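Long-range contacts in amino acid adenylation domain-containing protein (Bacillus stratosphericus LAMA 585, PDB 6ULY), which selects an alpha-keto acid and probably activates it as an acyl adenylate within a nonribosomal synthetase that makes depsipeptides: residues Gly354-Glu359 against Phe380-Lys385; Thr364-Pro369 against Glu404-Arg409; Asn78-Thr83 against Ala152-Leu157. All coordinates share one frame; numbering follows the deposited sequence.

Overall arrangement
Contact 3 closes first along the chain, and contacts 1 and 2 follow with their segments alternating. The centres of contacts 1 and 2 are 12 Å apart. Contact 1 pairs strands 355-359 and 377-381, and contact 2 uses the chain that connects them. Phe358 of contact 1 packs on Leu367 of contact 2. Contact 1 packs against strand 450-456 of the five-stranded antiparallel sheet; contact 2 runs into its strand 408-413. Contact 3 lies on the opposite side of the chain's centre, 43 Å from contact 1 and 49 Å from contact 2, centre to centre. There helix 78-91 meets the chain leaving edge strand 150-152 of the seven-stranded mixed sheet. Contact 1 alone includes an adenylate-pocket residue, Leu383.

Contact 1: residues Gly354-Glu359 against Phe380-Lys385; sequences GVLTFE and FTELGK
Leu356 and Glu382 cross at about a right angle where strands 355-359 and 377-381 pair as a two-stranded antiparallel sheet. Leu356 CD1 lies 3.5 Å from Glu382 CG, against the aliphatic part of the glutamate. Beyond CG the Glu382 chain is extended. Its OE1 lies 3.4 Å from Gly354 CA. On the same face of the sheet as Leu356, the side chains of Phe358 and Phe380 also cross at about a right angle. Their rings meet at their edges, with the two CD2 atoms 4.1 Å apart. Phe380 packs on Thr452 and Thr454 of strand 450-456, and Phe358 meets the ring of Phe445.

Leu356 and Phe380 are a hydrogen-bonded pair. Leu356 N donates to Phe380 O at 2.8 Å, and Phe380 N donates to Leu356 O at 2.7 Å. Val355 and Thr381, a non-hydrogen-bonded pair, point to the other face. Val355 CG1 is anti to the backbone N (chi1 179°), which sets it 3.3 Å from Phe380 O. Glu382 OE2 forms a salt bridge with Arg450, and Thr381 OG1 is hydrogen-bonded to Val305 O. Further on, Leu383 touches the bound keto acyl adenylate. Glu382 N donates to Gly354 O at 3.0 Å, and one water donates to both Gly354 O and Glu382 O.

Contact 2: residues Thr364-Pro369 against Glu404-Arg409; sequences TEQLRP and EDHIGR. With SO4 (sulfate ion), chain K.
Gln366 and Leu367, in the connection between strands 355-359 and 377-381, rest on Asp405 and His406, just before strand 408-413 of the five-stranded antiparallel sheet. One hydrogen bond joins the two backbones. Leu367 N donates to Asp405 O at 2.9 Å, almost straight (177°) and in the carbonyl plane. Leu367 CG also lies 3.5 Å from Asp405 O.

The backbone of Gln366 lies over the imidazole of His406. Its CA makes a CH-pi contact 3.9 Å from the ring centroid, offset toward the rim. Glu365 O sits over the same face, also toward the rim. Gln366 CB is 3.5 Å from His406 NE2, and the Gln366 amide is turned 70° from the ring plane. The CB of His406 points away from Gln366, but CG is anti to the carbonyl carbon (chi1 -81°) and so lies beside the backbone N. The end of the side chain comes nearer to Gln366.

Leu367 and Ile407 cross at about a right angle, with Leu367 CD2 4.1 Å from Ile407 CD1. Both pack on Phe445 of strand 438-447. Asp405 OD1 is hydrogen-bonded to His447 ND1. A sulfate, probably from the crystallisation solution, is also hydrogen-bonded to His399 NE2 of the same chain and to Lys112 NZ of the second subunit, and its O3 accepts from Arg409 NE at 3.0 Å.

Contact 3: residues Asn78-Thr83 against Ala152-Leu157; sequences NHAMVT and AVEPML. With SO4 (sulfate ion), chain D.
Ala80, in the first turn of helix 78-91, comes closest to Val153, with their CA atoms 6.0 Å apart; residues 153-157 coil like a helix but do not form its full set of backbone bonds. They follow strand 150-152 at the edge of the seven-stranded mixed sheet. Val153 CG1 packs on Ala80 CB at 4.0 Å. His79 and Leu157 reach toward each other tip to tip. Leu157 CD1 lies in the plane of the His79 ring, at its edge and 3.4 Å from NE2. Leu157 CD2 turns to Thr83 and meets its CG2 at 4.1 Å.

Thr83 OG1 sits above the centre of one His79 ring face. It donates to His79 O at 2.8 Å, while Thr83 N reaches that oxygen from the opposite face of the carbonyl plane. Gln44 NE2 is also hydrogen-bonded to Thr83 OG1. At the helix start a second sulfate accepts from Asn78 N and His79 N, and is hydrogen-bonded to Ser77 and Arg245. The helix start would be expected to favour such an anion.

Glu154 OE1 is hydrogen-bonded to Asp130 N. No hydrogen bond crosses between the segments, which implies that side-chain packing of His79, Ala80 and Thr83 against Val153 and Leu157 joins them.

Contact 1: residues Gly354-Glu359 against Phe380-Lys385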
loop_
_atom_site.group_PDB
_atom_site.type_symbol
_atom_site.label_atom_id
_atom_site.label_comp_id
_atom_site.label_asym_id
_atom_site.label_seq_id
_atom_site.Cartn_x
_atom_site.Cartn_y
_atom_site.Cartn_z
ATOM N N GLY A 354 -19.723 -24.736 -16.962
ATOM C CA GLY A 354 -18.654 -24.125 -16.202
ATOM C C GLY A 354 -18.682 -22.615 -16.167
ATOM O O GLY A 354 -17.682 -22.001 -15.781
ATOM N N VAL A 355 -19.792 -22.000 -16.568
ATOM C CA VAL A 355 -19.967 -20.552 -16.531
ATOM C C VAL A 355 -21.295 -20.265 -15.845
ATOM O O VAL A 355 -22.321 -20.858 -16.198
ATOM C CB VAL A 355 -19.939 -19.934 -17.943
ATOM C CG1 VAL A 355 -20.148 -18.427 -17.874
ATOM C CG2 VAL A 355 -18.628 -20.265 -18.642
ATOM N N LEU A 356 -21.277 -19.366 -14.864
ATOM C CA LEU A 356 -22.452 -19.038 -14.067
ATOM C C LEU A 356 -22.895 -17.616 -14.371
ATOM O O LEU A 356 -22.070 -16.697 -14.397
ATOM C CB LEU A 356 -22.160 -19.182 -12.573
ATOM C CG LEU A 356 -21.786 -20.586 -12.099
ATOM C CD1 LEU A 356 -21.252 -20.545 -10.676
ATOM C CD2 LEU A 356 -22.984 -21.516 -12.195
ATOM N N THR A 357 -24.194 -17.439 -14.585
ATOM C CA THR A 357 -24.775 -16.133 -14.858
ATOM C C THR A 357 -25.841 -15.831 -13.818
ATOM O O THR A 357 -26.658 -16.695 -13.484
ATOM C CB THR A 357 -25.375 -16.074 -16.270
ATOM O OG1 THR A 357 -24.319 -16.051 -17.237
ATOM C CG2 THR A 357 -26.240 -14.836 -16.443
ATOM N N PHE A 358 -25.823 -14.602 -13.306
ATOM C CA PHE A 358 -26.724 -14.194 -12.240
ATOM C C PHE A 358 -27.277 -12.808 -12.536
ATOM O O PHE A 358 -26.738 -12.060 -13.355
ATOM C CB PHE A 358 -26.024 -14.165 -10.874
ATOM C CG PHE A 358 -25.369 -15.459 -10.493
ATOM C CD1 PHE A 358 -26.117 -16.505 -9.981
ATOM C CD2 PHE A 358 -24.000 -15.624 -10.630
ATOM C CE1 PHE A 358 -25.515 -17.695 -9.617
ATOM C CE2 PHE A 358 -23.392 -16.810 -10.266
ATOM C CZ PHE A 358 -24.152 -17.847 -9.761
ATOM N N GLU A 359 -28.358 -12.471 -11.840
ATOM C CA GLU A 359 -28.909 -11.128 -11.923
ATOM C C GLU A 359 -27.961 -10.142 -11.251
ATOM O O GLU A 359 -27.387 -10.429 -10.197
ATOM C CB GLU A 359 -30.283 -11.079 -11.255
ATOM C CG GLU A 359 -31.255 -10.096 -11.890
ATOM C CD GLU A 359 -31.837 -10.607 -13.197
ATOM O OE1 GLU A 359 -31.773 -11.831 -13.440
ATOM O OE2 GLU A 359 -32.359 -9.787 -13.980
ATOM N N PHE A 380 -19.826 -15.278 -14.795
ATOM C CA PHE A 380 -18.545 -15.598 -14.189
ATOM C C PHE A 380 -18.097 -16.984 -14.629
ATOM O O PHE A 380 -18.915 -17.882 -14.848
ATOM C CB PHE A 380 -18.624 -15.551 -12.659
ATOM C CG PHE A 380 -19.044 -14.219 -12.111
ATOM C CD1 PHE A 380 -18.173 -13.144 -12.126
ATOM C CD2 PHE A 380 -20.304 -14.047 -11.564
ATOM C CE1 PHE A 380 -18.556 -11.914 -11.613
ATOM C CE2 PHE A 380 -20.688 -12.824 -11.049
ATOM C CZ PHE A 380 -19.812 -11.756 -11.078
ATOM N N THR A 381 -16.785 -17.149 -14.749
ATOM C CA THR A 381 -16.193 -18.436 -15.078
ATOM C C THR A 381 -15.874 -19.182 -13.789
ATOM O O THR A 381 -15.092 -18.698 -12.963
ATOM C CB THR A 381 -14.927 -18.254 -15.913
ATOM O OG1 THR A 381 -15.238 -17.517 -17.101
ATOM C CG2 THR A 381 -14.334 -19.614 -16.279
ATOM N N GLU A 382 -16.481 -20.355 -13.617
ATOM C CA GLU A 382 -16.152 -21.195 -12.474
ATOM C C GLU A 382 -14.685 -21.598 -12.531
ATOM O O GLU A 382 -14.144 -21.895 -13.600
ATOM C CB GLU A 382 -17.037 -22.442 -12.452
ATOM C CG GLU A 382 -18.504 -22.165 -12.167
ATOM C CD GLU A 382 -19.322 -23.439 -12.014
ATOM O OE1 GLU A 382 -19.780 -23.988 -13.039
ATOM O OE2 GLU A 382 -19.497 -23.897 -10.866
ATOM N N LEU A 383 -14.036 -21.599 -11.369
ATOM C CA LEU A 383 -12.632 -21.963 -11.268
ATOM C C LEU A 383 -12.430 -23.334 -10.639
ATOM O O LEU A 383 -11.285 -23.788 -10.521
ATOM C CB LEU A 383 -11.868 -20.890 -10.482
ATOM C CG LEU A 383 -12.006 -19.477 -11.063
ATOM C CD1 LEU A 383 -11.141 -18.480 -10.305
ATOM C CD2 LEU A 383 -11.664 -19.443 -12.554
ATOM N N GLY A 384 -13.504 -24.010 -10.245
ATOM C CA GLY A 384 -13.449 -25.425 -9.932
ATOM C C GLY A 384 -13.265 -25.708 -8.454
ATOM O O GLY A 384 -13.223 -24.816 -7.601
ATOM N N LYS A 385 -13.164 -27.000 -8.168
ATOM C CA LYS A 385 -13.014 -27.480 -6.809
ATOM C C LYS A 385 -11.572 -27.327 -6.340
ATOM O O LYS A 385 -10.641 -27.325 -7.153
ATOM C CB LYS A 385 -13.417 -28.948 -6.709
ATOM C CG LYS A 385 -14.884 -29.210 -6.971
ATOM C CD LYS A 385 -15.316 -30.561 -6.424
ATOM C CE LYS A 385 -16.812 -30.777 -6.605
ATOM N NZ LYS A 385 -17.212 -30.733 -8.043
HETATM O O HOH W 1 -15.277 -23.190 -15.611
#

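Contact 2: residues Thr364-Pro369 against Glu404-Arg409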
loop_
_atom_site.group_PDB
_atom_site.type_symbol
_atom_site.label_atom_id
_atom_site.label_comp_id
_atom_site.label_asym_id
_atom_site.label_seq_id
_atom_site.Cartn_x
_atom_site.Cartn_y
_atom_site.Cartn_z
ATOM N N THR A 364 -25.337 -8.581 -4.175
ATOM C CA THR A 364 -25.127 -8.295 -2.762
ATOM C C THR A 364 -25.883 -9.244 -1.841
ATOM O O THR A 364 -25.800 -9.092 -0.618
ATOM C CB THR A 364 -25.543 -6.854 -2.447
ATOM O OG1 THR A 364 -26.907 -6.656 -2.839
ATOM C CG2 THR A 364 -24.659 -5.867 -3.190
ATOM N N GLU A 365 -26.611 -10.210 -2.390
ATOM C CA GLU A 365 -27.410 -11.131 -1.591
ATOM C C GLU A 365 -27.145 -12.553 -2.082
ATOM O O GLU A 365 -26.120 -12.855 -2.707
ATOM C CB GLU A 365 -28.898 -10.768 -1.683
ATOM C CG GLU A 365 -29.225 -9.317 -1.363
ATOM C CD GLU A 365 -30.692 -8.991 -1.583
ATOM O OE1 GLU A 365 -31.329 -9.652 -2.431
ATOM O OE2 GLU A 365 -31.210 -8.080 -0.903
ATOM N N GLN A 366 -28.076 -13.454 -1.791
ATOM C CA GLN A 366 -28.041 -14.773 -2.404
ATOM C C GLN A 366 -28.124 -14.620 -3.917
ATOM O O GLN A 366 -29.081 -14.040 -4.439
ATOM C CB GLN A 366 -29.192 -15.631 -1.880
ATOM C CG GLN A 366 -29.215 -17.041 -2.439
ATOM C CD GLN A 366 -30.332 -17.879 -1.855
ATOM O OE1 GLN A 366 -31.141 -18.450 -2.585
ATOM N NE2 GLN A 366 -30.379 -17.963 -0.530
ATOM N N LEU A 367 -27.108 -15.118 -4.619
ATOM C CA LEU A 367 -27.057 -14.964 -6.066
ATOM C C LEU A 367 -28.241 -15.670 -6.717
ATOM O O LEU A 367 -28.546 -16.823 -6.399
ATOM C CB LEU A 367 -25.740 -15.519 -6.607
ATOM C CG LEU A 367 -24.485 -14.777 -6.149
ATOM C CD1 LEU A 367 -23.240 -15.557 -6.523
ATOM C CD2 LEU A 367 -24.447 -13.379 -6.747
ATOM N N ARG A 368 -28.906 -14.970 -7.632
ATOM C CA ARG A 368 -30.088 -15.494 -8.305
ATOM C C ARG A 368 -29.744 -15.813 -9.753
ATOM O O ARG A 368 -29.483 -14.886 -10.538
ATOM C CB ARG A 368 -31.236 -14.486 -8.231
ATOM C CG ARG A 368 -31.853 -14.376 -6.838
ATOM C CD ARG A 368 -32.694 -13.120 -6.669
ATOM N NE ARG A 368 -33.335 -13.074 -5.356
ATOM C CZ ARG A 368 -33.996 -12.024 -4.874
ATOM N NH1 ARG A 368 -34.107 -10.914 -5.592
ATOM N NH2 ARG A 368 -34.544 -12.084 -3.668
ATOM N N PRO A 369 -29.709 -17.084 -10.155
ATOM C CA PRO A 369 -29.333 -17.401 -11.536
ATOM C C PRO A 369 -30.257 -16.730 -12.539
ATOM O O PRO A 369 -31.406 -16.397 -12.243
ATOM C CB PRO A 369 -29.454 -18.928 -11.598
ATOM C CG PRO A 369 -29.289 -19.378 -10.188
ATOM C CD PRO A 369 -29.904 -18.301 -9.344
ATOM N N GLU A 404 -23.198 -20.955 0.497
ATOM C CA GLU A 404 -22.862 -20.974 -0.917
ATOM C C GLU A 404 -23.716 -19.949 -1.661
ATOM O O GLU A 404 -24.770 -19.516 -1.187
ATOM C CB GLU A 404 -23.059 -22.372 -1.503
ATOM C CG GLU A 404 -22.026 -23.395 -1.043
ATOM C CD GLU A 404 -21.842 -24.532 -2.042
ATOM O OE1 GLU A 404 -22.754 -24.750 -2.867
ATOM O OE2 GLU A 404 -20.785 -25.202 -2.009
ATOM N N ASP A 405 -23.229 -19.540 -2.833
ATOM C CA ASP A 405 -23.912 -18.551 -3.671
ATOM C C ASP A 405 -24.031 -17.197 -2.970
ATOM O O ASP A 405 -25.004 -16.464 -3.168
ATOM C CB ASP A 405 -25.295 -19.056 -4.103
ATOM C CG ASP A 405 -25.219 -20.292 -4.983
ATOM O OD1 ASP A 405 -24.349 -20.337 -5.878
ATOM O OD2 ASP A 405 -26.032 -21.221 -4.777
ATOM N N HIS A 406 -23.038 -16.857 -2.149
ATOM C CA HIS A 406 -22.954 -15.560 -1.486
ATOM C C HIS A 406 -21.551 -15.013 -1.698
ATOM O O HIS A 406 -20.571 -15.649 -1.296
ATOM C CB HIS A 406 -23.256 -15.671 0.012
ATOM C CG HIS A 406 -24.716 -15.706 0.343
ATOM N ND1 HIS A 406 -25.388 -14.619 0.862
ATOM C CD2 HIS A 406 -25.630 -16.701 0.244
ATOM C CE1 HIS A 406 -26.654 -14.940 1.061
ATOM N NE2 HIS A 406 -26.827 -16.198 0.694
ATOM N N ILE A 407 -21.454 -13.840 -2.321
ATOM C CA ILE A 407 -20.151 -13.233 -2.560
ATOM C C ILE A 407 -19.555 -12.770 -1.240
ATOM O O ILE A 407 -20.177 -12.007 -0.493
ATOM C CB ILE A 407 -20.270 -12.068 -3.553
ATOM C CG1 ILE A 407 -20.634 -12.600 -4.944
ATOM C CG2 ILE A 407 -18.959 -11.282 -3.592
ATOM C CD1 ILE A 407 -20.872 -11.524 -5.983
ATOM N N GLY A 408 -18.340 -13.226 -0.952
ATOM C CA GLY A 408 -17.636 -12.816 0.246
ATOM C C GLY A 408 -16.133 -12.890 0.074
ATOM O O GLY A 408 -15.634 -12.978 -1.052
ATOM N N ARG A 409 -15.401 -12.863 1.183
ATOM C CA ARG A 409 -13.944 -12.868 1.158
ATOM C C ARG A 409 -13.430 -14.299 1.091
ATOM O O ARG A 409 -13.759 -15.126 1.950
ATOM C CB ARG A 409 -13.393 -12.154 2.390
ATOM C CG ARG A 409 -13.632 -10.662 2.373
ATOM C CD ARG A 409 -13.989 -10.121 3.753
ATOM N NE ARG A 409 -14.063 -8.663 3.744
ATOM C CZ ARG A 409 -15.109 -7.967 3.309
ATOM N NH1 ARG A 409 -16.184 -8.593 2.844
ATOM N NH2 ARG A 409 -15.080 -6.641 3.338
HETATM S S SO4 K . -10.657 -7.768 5.754
HETATM O O1 SO4 K . -9.749 -8.239 6.787
HETATM O O2 SO4 K . -11.367 -6.602 6.213
HETATM O O3 SO4 K . -11.613 -8.791 5.410
HETATM O O4 SO4 K . -9.893 -7.433 4.589
#

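Contact 3: residues Asn78-Thr83 against Ala152-Leu157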
loop_
_atom_site.group_PDB
_atom_site.type_symbol
_atom_site.label_atom_id
_atom_site.label_comp_id
_atom_site.label_asym_id
_atom_site.label_seq_id
_atom_site.Cartn_x
_atom_site.Cartn_y
_atom_site.Cartn_z
ATOM N N ASN A 78 16.031 -18.664 -20.031
ATOM C CA ASN A 78 15.420 -19.777 -19.312
ATOM C C ASN A 78 16.456 -20.835 -18.954
ATOM O O ASN A 78 16.453 -21.364 -17.837
ATOM C CB ASN A 78 14.302 -20.394 -20.152
ATOM C CG ASN A 78 13.084 -19.503 -20.244
ATOM O OD1 ASN A 78 12.732 -18.811 -19.285
ATOM N ND2 ASN A 78 12.430 -19.512 -21.399
ATOM N N HIS A 79 17.349 -21.159 -19.894
ATOM C CA HIS A 79 18.360 -22.179 -19.642
ATOM C C HIS A 79 19.204 -21.827 -18.423
ATOM O O HIS A 79 19.397 -22.653 -17.521
ATOM C CB HIS A 79 19.245 -22.350 -20.879
ATOM C CG HIS A 79 20.408 -23.267 -20.669
ATOM N ND1 HIS A 79 20.336 -24.625 -20.896
ATOM C CD2 HIS A 79 21.674 -23.022 -20.253
ATOM C CE1 HIS A 79 21.508 -25.176 -20.633
ATOM N NE2 HIS A 79 22.336 -24.225 -20.239
ATOM N N ALA A 80 19.722 -20.598 -18.381
ATOM C CA ALA A 80 20.559 -20.201 -17.257
ATOM C C ALA A 80 19.762 -20.148 -15.955
ATOM O O ALA A 80 20.289 -20.489 -14.889
ATOM C CB ALA A 80 21.209 -18.848 -17.546
ATOM N N MET A 81 18.495 -19.725 -16.015
ATOM C CA MET A 81 17.711 -19.565 -14.791
ATOM C C MET A 81 17.313 -20.914 -14.209
ATOM O O MET A 81 17.451 -21.146 -13.001
ATOM C CB MET A 81 16.468 -18.718 -15.061
ATOM C CG MET A 81 15.505 -18.647 -13.875
ATOM S SD MET A 81 14.467 -17.171 -13.898
ATOM C CE MET A 81 13.841 -17.200 -15.573
ATOM N N VAL A 82 16.785 -21.809 -15.051
ATOM C CA VAL A 82 16.473 -23.167 -14.612
ATOM C C VAL A 82 17.700 -23.814 -13.983
ATOM O O VAL A 82 17.625 -24.441 -12.921
ATOM C CB VAL A 82 15.949 -24.002 -15.795
ATOM C CG1 VAL A 82 15.924 -25.479 -15.437
ATOM C CG2 VAL A 82 14.567 -23.534 -16.215
ATOM N N THR A 83 18.853 -23.677 -14.640
ATOM C CA THR A 83 20.076 -24.279 -14.119
ATOM C C THR A 83 20.495 -23.620 -12.815
ATOM O O THR A 83 20.903 -24.302 -11.867
ATOM C CB THR A 83 21.199 -24.170 -15.155
ATOM O OG1 THR A 83 20.800 -24.830 -16.359
ATOM C CG2 THR A 83 22.487 -24.799 -14.643
ATOM N N ALA A 152 27.714 -14.140 -13.617
ATOM C CA ALA A 152 26.968 -14.775 -14.690
ATOM C C ALA A 152 26.994 -16.289 -14.528
ATOM O O ALA A 152 27.931 -16.859 -13.962
ATOM C CB ALA A 152 27.541 -14.388 -16.053
ATOM N N VAL A 153 25.951 -16.936 -15.048
ATOM C CA VAL A 153 25.799 -18.379 -14.904
ATOM C C VAL A 153 26.566 -19.138 -15.985
ATOM O O VAL A 153 27.213 -20.147 -15.694
ATOM C CB VAL A 153 24.302 -18.738 -14.915
ATOM C CG1 VAL A 153 24.103 -20.217 -15.202
ATOM C CG2 VAL A 153 23.660 -18.361 -13.589
ATOM N N GLU A 154 26.493 -18.691 -17.240
ATOM C CA GLU A 154 27.159 -19.405 -18.331
ATOM C C GLU A 154 28.623 -19.702 -18.034
ATOM O O GLU A 154 29.041 -20.858 -18.203
ATOM C CB GLU A 154 27.021 -18.610 -19.636
ATOM C CG GLU A 154 25.603 -18.555 -20.194
ATOM C CD GLU A 154 24.803 -17.372 -19.662
ATOM O OE1 GLU A 154 25.187 -16.814 -18.614
ATOM O OE2 GLU A 154 23.796 -16.996 -20.300
ATOM N N PRO A 155 29.439 -18.749 -17.584
ATOM C CA PRO A 155 30.813 -19.093 -17.187
ATOM C C PRO A 155 30.901 -20.263 -16.218
ATOM O O PRO A 155 31.873 -21.028 -16.269
ATOM C CB PRO A 155 31.319 -17.797 -16.540
ATOM C CG PRO A 155 30.494 -16.717 -17.144
ATOM C CD PRO A 155 29.143 -17.319 -17.380
ATOM N N MET A 156 29.916 -20.422 -15.329
ATOM C CA MET A 156 29.961 -21.516 -14.363
ATOM C C MET A 156 29.687 -22.860 -15.019
ATOM O O MET A 156 30.130 -23.895 -14.506
ATOM C CB MET A 156 28.953 -21.267 -13.240
ATOM C CG MET A 156 29.155 -19.957 -12.504
ATOM S SD MET A 156 27.910 -19.620 -11.237
ATOM C CE MET A 156 28.385 -17.975 -10.724
ATOM N N LEU A 157 28.970 -22.872 -16.146
ATOM C CA LEU A 157 28.658 -24.128 -16.816
ATOM C C LEU A 157 29.902 -24.854 -17.306
ATOM O O LEU A 157 29.805 -26.029 -17.677
ATOM C CB LEU A 157 27.718 -23.883 -18.000
ATOM C CG LEU A 157 26.215 -23.871 -17.712
ATOM C CD1 LEU A 157 25.437 -23.650 -18.998
ATOM C CD2 LEU A 157 25.767 -25.166 -17.045
HETATM S S SO4 D . 17.108 -19.638 -23.365
HETATM O O1 SO4 D . 18.296 -18.894 -23.026
HETATM O O2 SO4 D . 15.923 -18.885 -23.042
HETATM O O3 SO4 D . 17.098 -20.866 -22.623
HETATM O O4 SO4 D . 17.089 -19.944 -24.757
#